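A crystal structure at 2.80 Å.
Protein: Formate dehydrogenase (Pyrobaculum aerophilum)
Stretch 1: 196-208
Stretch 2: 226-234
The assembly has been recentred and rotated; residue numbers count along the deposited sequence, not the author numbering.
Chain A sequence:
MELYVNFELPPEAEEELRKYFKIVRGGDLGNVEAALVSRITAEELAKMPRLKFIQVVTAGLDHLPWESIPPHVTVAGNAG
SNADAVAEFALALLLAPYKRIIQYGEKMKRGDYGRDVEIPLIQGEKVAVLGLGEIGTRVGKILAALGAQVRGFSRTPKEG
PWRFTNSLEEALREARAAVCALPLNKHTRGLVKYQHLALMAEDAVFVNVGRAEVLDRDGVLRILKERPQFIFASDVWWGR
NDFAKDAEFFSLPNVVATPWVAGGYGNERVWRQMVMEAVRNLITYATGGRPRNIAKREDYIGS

Stretch 1, residues 196-208: HLALMAEDAVFVN
Stretch 2 (226-234) ERPQFIFAS

Two parallel strands, 205-208 and 231-234, lie side by side at the heart of this contact. Their axes approach to 4.8 Å and their directions differ by 18°. Val205 pairs with Ile231, Phe206 with Phe232, Val207 with Ala233 and Asn208 with Ser234, with CA-CA separations of 4.7 to 5.0 Å. Together the two stretches bury 813 Å².

Stretch 2 starts at Glu226, which makes no contact with stretch 1. Arg227 is buried, and its CA-to-CB bond points toward stretch 1. Chi1 is m (-65°), chi2 142°, chi3 p (90°) and chi4 150°. This long chain reaches the turn Leu197 to Met200, a type I turn. Arg227 NH1 donates to Ala198 O at 3.2 Å; NH2 of Arg227 adds a weak bond to Ala198 O at 3.5 Å. Arg227 NH2 also sits 2.5 Å from Met200 O, at the edge of the guanidinium. Glu202 CG covers one face of that group, 3.4 Å from Arg227 NE. Glu202 OE2 forms a long salt bridge to Arg227 NE at 3.7 Å, out of the guanidinium plane, so only charge acts there.

Arg227 to Phe230 is a type I turn, closed by Phe230 N to Arg227 O at 2.8 Å. Pro228 occupies its second position with phi/psi -56/-34 and points away. Gln229 is exposed, with chi1 m and chi2 m. Its CB lies 3.5 Å from Glu202 O while its end leads away.

Phe230 is buried, with chi1 t and chi2 84°. Its large apolar ring suits a buried site lined by Leu197, Met200, Ala204 and Phe206. Met200, a selenomethionine, meets the ring edge: Met200 CE to Phe230 CE1 is 3.4 Å. Ala204 CB lies 4.0 Å from Phe230 CE1, and Phe206 CB lies 3.9 Å from Phe230 CZ.

Extended backbone follows, with phi from -103 to -121 and psi from 112 to 127 in 205-208, and phi from -113 to -137 and psi from 113 to 146 in 231-234. Ile231 N donates to Ala204 O at 2.9 Å, and Phe206 N to Ile231 O at 2.8 Å. Ile231 (m, t) shares a sheet face with Val205, Val207 and Ala233.

Phe232 (t, chi2 64°) lies on the other face with Phe206 (t, chi2 98°). Phe206 CD2 meets the edge of the Phe232 ring, 3.8 Å from Phe232 CE1.

Ala233 N donates to Phe206 O at 3.0 Å, and Asn208 N to Ala233 O at 3.0 Å. Its small methyl sits 4.3 Å from the neighbouring valine, CB of Ala233 to CG2 of Val207.

Ser234 is t. Its OG lies 3.6 Å from Asn208 CB, on the phenylalanine face.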

# COMPACT_ATOMS: atom_id res chain seq x y z
N HIS A 196 -19.71 -8.61 -15.43
CA HIS A 196 -18.84 -9.19 -14.41
C HIS A 196 -18.45 -8.13 -13.39
O HIS A 196 -18.60 -8.33 -12.18
CB HIS A 196 -17.60 -9.80 -15.05
CG HIS A 196 -17.91 -10.62 -16.26
ND1 HIS A 196 -17.93 -10.10 -17.54
CD2 HIS A 196 -18.27 -11.92 -16.38
CE1 HIS A 196 -18.28 -11.04 -18.39
NE2 HIS A 196 -18.49 -12.16 -17.72
N LEU A 197 -17.97 -6.99 -13.89
CA LEU A 197 -17.57 -5.88 -13.03
C LEU A 197 -18.72 -5.53 -12.09
O LEU A 197 -18.52 -5.33 -10.89
CB LEU A 197 -17.23 -4.67 -13.89
CG LEU A 197 -15.99 -4.72 -14.78
CD1 LEU A 197 -15.97 -3.50 -15.70
CD2 LEU A 197 -14.76 -4.75 -13.90
N ALA A 198 -19.92 -5.47 -12.66
CA ALA A 198 -21.14 -5.13 -11.92
C ALA A 198 -21.47 -6.10 -10.79
O ALA A 198 -22.37 -5.83 -10.00
CB ALA A 198 -22.30 -5.05 -12.88
N LEU A 199 -20.76 -7.21 -10.71
CA LEU A 199 -20.99 -8.19 -9.65
C LEU A 199 -20.25 -7.75 -8.40
O LEU A 199 -20.47 -8.27 -7.30
CB LEU A 199 -20.49 -9.57 -10.09
CG LEU A 199 -21.03 -10.09 -11.42
CD1 LEU A 199 -20.39 -11.44 -11.73
CD2 LEU A 199 -22.54 -10.21 -11.36
N MSE A 200 -19.36 -6.77 -8.56
CA MSE A 200 -18.59 -6.28 -7.43
C MSE A 200 -19.44 -5.32 -6.62
O MSE A 200 -20.54 -4.98 -7.03
CB MSE A 200 -17.33 -5.57 -7.91
CG MSE A 200 -16.32 -6.48 -8.57
SE MSE A 200 -14.77 -5.60 -8.93
CE MSE A 200 -15.21 -4.93 -10.55
N ALA A 201 -18.93 -4.90 -5.48
CA ALA A 201 -19.64 -3.96 -4.63
C ALA A 201 -19.72 -2.63 -5.38
O ALA A 201 -18.80 -2.29 -6.13
CB ALA A 201 -18.89 -3.78 -3.33
N GLU A 202 -20.79 -1.87 -5.19
CA GLU A 202 -20.91 -0.59 -5.89
C GLU A 202 -19.85 0.37 -5.39
O GLU A 202 -19.63 1.43 -5.96
CB GLU A 202 -22.30 0.00 -5.71
CG GLU A 202 -23.39 -0.81 -6.39
CD GLU A 202 -24.54 0.05 -6.87
OE1 GLU A 202 -25.12 0.77 -6.03
OE2 GLU A 202 -24.86 0.01 -8.08
N ASP A 203 -19.18 -0.06 -4.33
CA ASP A 203 -18.15 0.72 -3.68
C ASP A 203 -16.73 0.23 -4.01
O ASP A 203 -15.73 0.81 -3.59
CB ASP A 203 -18.40 0.64 -2.18
CG ASP A 203 -17.33 1.30 -1.38
OD1 ASP A 203 -17.15 2.52 -1.55
OD2 ASP A 203 -16.68 0.58 -0.60
N ALA A 204 -16.65 -0.84 -4.80
CA ALA A 204 -15.38 -1.47 -5.17
C ALA A 204 -14.32 -0.65 -5.89
O ALA A 204 -14.59 0.35 -6.54
CB ALA A 204 -15.65 -2.74 -5.96
N VAL A 205 -13.10 -1.16 -5.77
CA VAL A 205 -11.89 -0.60 -6.35
C VAL A 205 -11.29 -1.67 -7.25
O VAL A 205 -10.81 -2.68 -6.76
CB VAL A 205 -10.85 -0.35 -5.26
CG1 VAL A 205 -9.51 0.01 -5.89
CG2 VAL A 205 -11.32 0.72 -4.31
N PHE A 206 -11.29 -1.45 -8.56
CA PHE A 206 -10.73 -2.43 -9.48
C PHE A 206 -9.36 -1.96 -9.95
O PHE A 206 -9.26 -0.93 -10.60
CB PHE A 206 -11.63 -2.58 -10.71
CG PHE A 206 -11.22 -3.68 -11.62
CD1 PHE A 206 -11.85 -4.92 -11.56
CD2 PHE A 206 -10.18 -3.50 -12.52
CE1 PHE A 206 -11.44 -5.96 -12.39
CE2 PHE A 206 -9.76 -4.54 -13.36
CZ PHE A 206 -10.39 -5.77 -13.29
N VAL A 207 -8.32 -2.71 -9.63
CA VAL A 207 -6.97 -2.35 -10.05
C VAL A 207 -6.47 -3.19 -11.25
O VAL A 207 -6.43 -4.41 -11.18
CB VAL A 207 -5.99 -2.55 -8.89
CG1 VAL A 207 -4.56 -2.35 -9.37
CG2 VAL A 207 -6.34 -1.60 -7.75
N ASN A 208 -6.10 -2.53 -12.35
CA ASN A 208 -5.57 -3.28 -13.48
C ASN A 208 -4.11 -2.96 -13.64
O ASN A 208 -3.74 -1.80 -13.74
CB ASN A 208 -6.28 -2.95 -14.79
CG ASN A 208 -5.80 -3.83 -15.93
OD1 ASN A 208 -5.35 -4.96 -15.71
ND2 ASN A 208 -5.91 -3.34 -17.15
N GLU A 226 -21.79 4.84 -13.90
CA GLU A 226 -22.97 4.47 -13.12
C GLU A 226 -22.68 4.45 -11.64
O GLU A 226 -23.50 4.89 -10.84
CB GLU A 226 -23.48 3.08 -13.51
CG GLU A 226 -23.82 2.90 -14.97
CD GLU A 226 -24.52 1.58 -15.20
OE1 GLU A 226 -24.33 0.67 -14.36
OE2 GLU A 226 -25.25 1.45 -16.21
N ARG A 227 -21.53 3.92 -11.26
CA ARG A 227 -21.19 3.85 -9.85
C ARG A 227 -20.08 4.82 -9.48
O ARG A 227 -18.89 4.55 -9.66
CB ARG A 227 -20.83 2.40 -9.49
CG ARG A 227 -22.05 1.49 -9.64
CD ARG A 227 -21.76 0.09 -10.20
NE ARG A 227 -21.47 -0.88 -9.16
CZ ARG A 227 -21.74 -2.18 -9.25
NH1 ARG A 227 -22.31 -2.67 -10.34
NH2 ARG A 227 -21.43 -2.99 -8.25
N PRO A 228 -20.46 6.00 -8.98
CA PRO A 228 -19.51 7.04 -8.58
C PRO A 228 -18.48 6.54 -7.55
O PRO A 228 -17.33 6.96 -7.58
CB PRO A 228 -20.42 8.14 -8.03
CG PRO A 228 -21.66 7.99 -8.86
CD PRO A 228 -21.85 6.49 -8.87
N GLN A 229 -18.90 5.64 -6.67
CA GLN A 229 -18.02 5.09 -5.65
C GLN A 229 -17.11 4.00 -6.23
O GLN A 229 -16.14 3.58 -5.60
CB GLN A 229 -18.84 4.50 -4.52
CG GLN A 229 -19.94 5.41 -4.01
CD GLN A 229 -19.39 6.61 -3.28
OE1 GLN A 229 -18.80 6.49 -2.21
NE2 GLN A 229 -19.58 7.79 -3.86
N PHE A 230 -17.45 3.52 -7.43
CA PHE A 230 -16.65 2.49 -8.06
C PHE A 230 -15.39 3.16 -8.64
O PHE A 230 -15.47 4.16 -9.36
CB PHE A 230 -17.43 1.81 -9.18
CG PHE A 230 -16.70 0.64 -9.80
CD1 PHE A 230 -16.76 -0.62 -9.22
CD2 PHE A 230 -15.96 0.79 -10.97
CE1 PHE A 230 -16.10 -1.71 -9.81
CE2 PHE A 230 -15.30 -0.28 -11.56
CZ PHE A 230 -15.38 -1.54 -10.98
N ILE A 231 -14.24 2.60 -8.34
CA ILE A 231 -13.01 3.18 -8.81
C ILE A 231 -12.16 2.28 -9.67
O ILE A 231 -11.95 1.11 -9.37
CB ILE A 231 -12.16 3.67 -7.64
CG1 ILE A 231 -12.90 4.79 -6.91
CG2 ILE A 231 -10.80 4.13 -8.14
CD1 ILE A 231 -12.13 5.36 -5.76
N PHE A 232 -11.65 2.84 -10.75
CA PHE A 232 -10.81 2.11 -11.67
C PHE A 232 -9.42 2.73 -11.56
O PHE A 232 -9.24 3.90 -11.89
CB PHE A 232 -11.34 2.26 -13.08
CG PHE A 232 -10.59 1.47 -14.10
CD1 PHE A 232 -10.58 0.08 -14.05
CD2 PHE A 232 -9.90 2.12 -15.13
CE1 PHE A 232 -9.89 -0.67 -15.01
CE2 PHE A 232 -9.20 1.38 -16.09
CZ PHE A 232 -9.21 -0.02 -16.03
N ALA A 233 -8.46 1.96 -11.07
CA ALA A 233 -7.09 2.43 -10.94
C ALA A 233 -6.24 1.56 -11.85
O ALA A 233 -6.09 0.37 -11.59
CB ALA A 233 -6.61 2.30 -9.50
N SER A 234 -5.69 2.14 -12.90
CA SER A 234 -4.89 1.35 -13.82
C SER A 234 -3.60 2.00 -14.28
O SER A 234 -3.51 3.22 -14.46
CB SER A 234 -5.73 0.99 -15.04
OG SER A 234 -5.00 0.17 -15.94